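Local coordinates for penicillin-binding protein (Bacillus halodurans, PDB 3TG9) that probably binds penicillin covalently through an active-site serine, as penicillin-recognising enzymes do, at residues M237-L242 against G308-V312; G52-G56 against M290-V296. All coordinates share one frame; numbering follows the deposited sequence.

Contact 1: M237-L242 against G308-V312; sequences MMKLWL and GIVVV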
# COMPACT_ATOMS: atom_id res chain seq x y z
N MET B 237 10.81 7.91 21.49
CA MET B 237 11.00 6.67 22.25
C MET B 237 11.86 6.97 23.47
O MET B 237 11.60 6.46 24.56
CB MET B 237 11.64 5.55 21.42
CG MET B 237 11.65 4.20 22.15
SD MET B 237 9.96 3.61 22.46
CE MET B 237 10.20 2.44 23.81
N MET B 238 12.86 7.81 23.29
CA MET B 238 13.64 8.29 24.42
C MET B 238 12.72 8.94 25.46
O MET B 238 12.80 8.64 26.64
CB MET B 238 14.69 9.30 23.96
CG MET B 238 15.56 9.84 25.08
SD MET B 238 16.30 11.41 24.65
CE MET B 238 14.98 12.53 25.09
N LYS B 239 11.85 9.82 25.01
CA LYS B 239 10.92 10.48 25.93
C LYS B 239 10.01 9.48 26.62
O LYS B 239 9.54 9.74 27.73
CB LYS B 239 10.05 11.51 25.19
CG LYS B 239 10.81 12.73 24.68
CD LYS B 239 9.83 13.75 24.08
CE LYS B 239 10.55 14.78 23.22
NZ LYS B 239 11.85 15.22 23.84
N LEU B 240 9.72 8.36 25.96
CA LEU B 240 8.82 7.38 26.56
C LEU B 240 9.47 6.68 27.76
O LEU B 240 8.83 6.47 28.79
CB LEU B 240 8.32 6.36 25.53
CG LEU B 240 7.47 5.31 26.27
CD1 LEU B 240 6.14 5.04 25.64
CD2 LEU B 240 8.27 4.03 26.53
N TRP B 241 10.74 6.31 27.61
CA TRP B 241 11.49 5.71 28.71
C TRP B 241 11.61 6.70 29.88
O TRP B 241 11.37 6.36 31.03
CB TRP B 241 12.89 5.32 28.24
CG TRP B 241 12.96 4.05 27.43
CD1 TRP B 241 13.35 3.93 26.12
CD2 TRP B 241 12.66 2.72 27.87
NE1 TRP B 241 13.30 2.61 25.72
CE2 TRP B 241 12.88 1.85 26.78
CE3 TRP B 241 12.22 2.18 29.09
CZ2 TRP B 241 12.69 0.47 26.88
CZ3 TRP B 241 12.03 0.82 29.18
CH2 TRP B 241 12.27 -0.03 28.08
N LEU B 242 12.00 7.94 29.56
CA LEU B 242 12.13 8.99 30.55
C LEU B 242 10.85 9.15 31.37
O LEU B 242 10.88 9.06 32.59
CB LEU B 242 12.50 10.31 29.87
CG LEU B 242 13.91 10.30 29.26
CD1 LEU B 242 14.21 11.61 28.57
CD2 LEU B 242 14.95 9.99 30.33
N GLY B 308 21.09 5.08 31.22
CA GLY B 308 21.26 5.22 29.79
C GLY B 308 19.99 4.86 29.04
O GLY B 308 19.17 4.10 29.54
N ILE B 309 19.83 5.43 27.85
CA ILE B 309 18.72 5.09 26.95
C ILE B 309 19.29 4.90 25.56
O ILE B 309 20.07 5.73 25.09
CB ILE B 309 17.66 6.21 26.89
CG1 ILE B 309 16.97 6.40 28.24
CG2 ILE B 309 16.61 5.90 25.83
CD1 ILE B 309 16.04 7.60 28.29
N VAL B 310 18.94 3.78 24.94
CA VAL B 310 19.29 3.53 23.54
C VAL B 310 18.01 3.28 22.74
O VAL B 310 17.06 2.67 23.22
CB VAL B 310 20.29 2.36 23.38
CG1 VAL B 310 20.61 2.12 21.91
CG2 VAL B 310 21.56 2.64 24.16
N VAL B 311 17.97 3.80 21.52
CA VAL B 311 16.83 3.58 20.64
C VAL B 311 17.39 3.30 19.27
O VAL B 311 18.15 4.11 18.74
CB VAL B 311 15.91 4.81 20.56
CG1 VAL B 311 14.72 4.52 19.68
CG2 VAL B 311 15.45 5.24 21.95
N VAL B 312 17.06 2.15 18.70
CA VAL B 312 17.42 1.88 17.32
C VAL B 312 16.17 1.60 16.49
O VAL B 312 15.51 0.58 16.67
CB VAL B 312 18.42 0.71 17.21
CG1 VAL B 312 18.88 0.54 15.78
CG2 VAL B 312 19.63 0.95 18.13
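Ile309 and Val311 pack against Met237, Met238, Trp241 and Leu242. This is helix-on-sheet packing in the fold of the serine beta-lactamases and penicillin-binding proteins. Helix 234-245 covers one face of the antiparallel sheet and meets strand 308-314. The axes of the two short segments come within 8.6 Å and run at 145°, closer to antiparallel than to parallel. Ile309 carries most of the contact. Its chain holds CG1 beside the backbone N (chi1 -65°) and is extended at chi2, which brings CD1 to the helix. CD1 reaches Leu242 CD2 at 3.3 Å, tighter than usual for two methyl carbons. It also lies 3.9 Å from Met238 CG, where the two side chains cross at about a right angle. The second branch, CG2, meets Trp241 CD1 at 3.8 Å, on the pyrrole part of the indole. One turn back along the helix, Val311 CG1 lies 3.7 Å from Met237 CB. The other branch, Val311 CG2, faces Met238 N. The sulfur ends of both methionines lead away from the strand. Met237 goes on to Phe60 of helix 58-70, and Met238 touches Pro29. Val310 points away from helix 234-245, and its side chain touches Ile327 of helix 320-330. The indole is also held by a polar contact: Trp241 NE1 donates to Ser300 OG, and the same hydroxyl bonds to Val310 O.

Contact 2: G52-G56 against M290-V296; sequences GIASG and MGYDPGV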
# COMPACT_ATOMS: atom_id res chain seq x y z
N GLY B 52 7.94 2.51 12.06
CA GLY B 52 7.13 1.47 12.67
C GLY B 52 8.04 0.66 13.58
O GLY B 52 9.22 0.48 13.28
N ILE B 53 7.50 0.17 14.70
CA ILE B 53 8.33 -0.53 15.69
C ILE B 53 7.88 -1.96 16.02
O ILE B 53 8.40 -2.59 16.95
CB ILE B 53 8.46 0.29 16.99
CG1 ILE B 53 7.16 0.27 17.79
CG2 ILE B 53 8.86 1.75 16.68
CD1 ILE B 53 7.22 1.12 19.06
N ALA B 54 6.92 -2.48 15.25
CA ALA B 54 6.46 -3.85 15.46
C ALA B 54 6.11 -4.09 16.92
O ALA B 54 5.44 -3.25 17.54
CB ALA B 54 7.52 -4.82 14.98
N SER B 55 6.57 -5.21 17.48
CA SER B 55 6.31 -5.57 18.89
C SER B 55 6.87 -4.61 19.94
O SER B 55 6.58 -4.75 21.13
CB SER B 55 6.85 -6.98 19.19
OG SER B 55 6.04 -7.98 18.60
N GLY B 56 7.68 -3.64 19.54
CA GLY B 56 8.19 -2.68 20.50
C GLY B 56 7.08 -2.05 21.34
O GLY B 56 7.29 -1.73 22.51
N MET B 290 11.79 -4.87 21.75
CA MET B 290 12.25 -5.05 20.40
C MET B 290 11.05 -5.40 19.55
O MET B 290 9.98 -5.70 20.07
CB MET B 290 13.24 -6.20 20.34
CG MET B 290 12.54 -7.51 20.55
SD MET B 290 13.48 -8.65 21.52
CE MET B 290 13.75 -7.68 23.00
N GLY B 291 11.24 -5.39 18.24
CA GLY B 291 10.18 -5.78 17.33
C GLY B 291 10.79 -6.10 15.99
O GLY B 291 11.75 -5.45 15.57
N TYR B 292 10.24 -7.12 15.34
CA TYR B 292 10.61 -7.47 13.97
C TYR B 292 9.36 -7.72 13.12
O TYR B 292 8.51 -8.54 13.47
CB TYR B 292 11.51 -8.70 13.95
CG TYR B 292 12.90 -8.43 14.45
CD1 TYR B 292 13.17 -8.31 15.82
CD2 TYR B 292 13.96 -8.28 13.56
CE1 TYR B 292 14.47 -8.05 16.28
CE2 TYR B 292 15.25 -8.02 14.01
CZ TYR B 292 15.50 -7.91 15.37
OH TYR B 292 16.78 -7.66 15.78
N ASP B 293 9.25 -6.99 12.02
CA ASP B 293 8.18 -7.19 11.05
C ASP B 293 8.83 -7.15 9.67
O ASP B 293 9.98 -6.69 9.53
CB ASP B 293 7.14 -6.06 11.14
CG ASP B 293 6.02 -6.35 12.14
OD1 ASP B 293 5.72 -7.53 12.40
OD2 ASP B 293 5.42 -5.37 12.66
N PRO B 294 8.12 -7.63 8.64
CA PRO B 294 8.62 -7.37 7.28
C PRO B 294 8.89 -5.88 7.06
O PRO B 294 8.00 -5.06 7.26
CB PRO B 294 7.47 -7.87 6.40
CG PRO B 294 6.92 -9.06 7.21
CD PRO B 294 6.99 -8.58 8.65
N GLY B 295 10.12 -5.54 6.68
CA GLY B 295 10.51 -4.16 6.46
C GLY B 295 10.74 -3.32 7.71
O GLY B 295 10.85 -2.09 7.62
N VAL B 296 10.81 -3.97 8.87
CA VAL B 296 10.90 -3.28 10.15
C VAL B 296 11.76 -4.03 11.17
O VAL B 296 11.62 -5.24 11.34
CB VAL B 296 9.52 -3.18 10.80
CG1 VAL B 296 9.63 -2.66 12.22
CG2 VAL B 296 8.60 -2.29 9.96
O HOH W 1 5.76 -2.34 12.81
O HOH W 2 9.18 -5.96 22.78
O HOH W 3 7.67 -8.03 16.41
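Ala54 and Asp293 meet with the methyl set against the carboxylate. Ala54 CB points at strand 284-293 and lies 3.2 Å from Asp293 OD2, the nearer carboxylate oxygen. Val296 approaches the same methyl with CG1. That branch is anti to its backbone N (chi1 171°), and it also reaches Gly52 O at 3.3 Å. Asp293 and Val296 come together because a type II beta turn joins them, closed by backbone bonds in both directions. A water links the carboxylate to the other segment: it accepts from Ala54 N at 2.7 Å and donates to Asp293 OD2 at 3.1 Å. Ala54 has a positive phi of 51°, unusual for a residue with a side chain, at the point where the loop bends into the 3-10 turn. Gly56 N closes this bend on Ile53 O. Gly291 has no side chain, which lets the two backbones pass close: its CA lies 3.7 Å from Ser55 N. Ser55 CB leaves the backbone neither toward the strand nor away from it. Its OG is beside its own backbone N (chi1 -73°). From there OG contacts a second water at 2.7 Å, and this water accepts from Tyr292 N at 2.9 Å. The same hydroxyl bonds to Tyr152 OH and weakly to Lys58 NZ. The side chain of Tyr292 leaves the backbone away from the loop, and its ring meets that of His299. Backbone bonds from Ile53 to Ala230 and from Ala54 to Gly229 tie the loop to the residues just before strand 231-232. Ser55, Lys58 and Tyr152 fit the SxxK and (S/Y)xN pattern of penicillin-recognising enzymes. By analogy with that family, Ser55 is probably the nucleophile, and the backbone N atoms of Ser55 and Tyr292, the former 3.2 Å from the second water, probably form the oxyanion hole.

Both contacts reach the same antiparallel sheet, on different strands. Contact 1 uses strand 308-314. Contact 2 uses the end of strand 284-293 and the start of strand 296-303, which runs between the other two. Their centres are 16 Å apart and they do not touch. Contact 1 is buried and apolar, made by methionine, branched aliphatic and tryptophan side chains. Contact 2 is partly buried and more polar, with glycines, a carboxylate and bridging waters, as suits a probable active site. Helix 58-70 connects them: it follows the loop of contact 2, and its Leu59 and Phe60 touch the helix of contact 1.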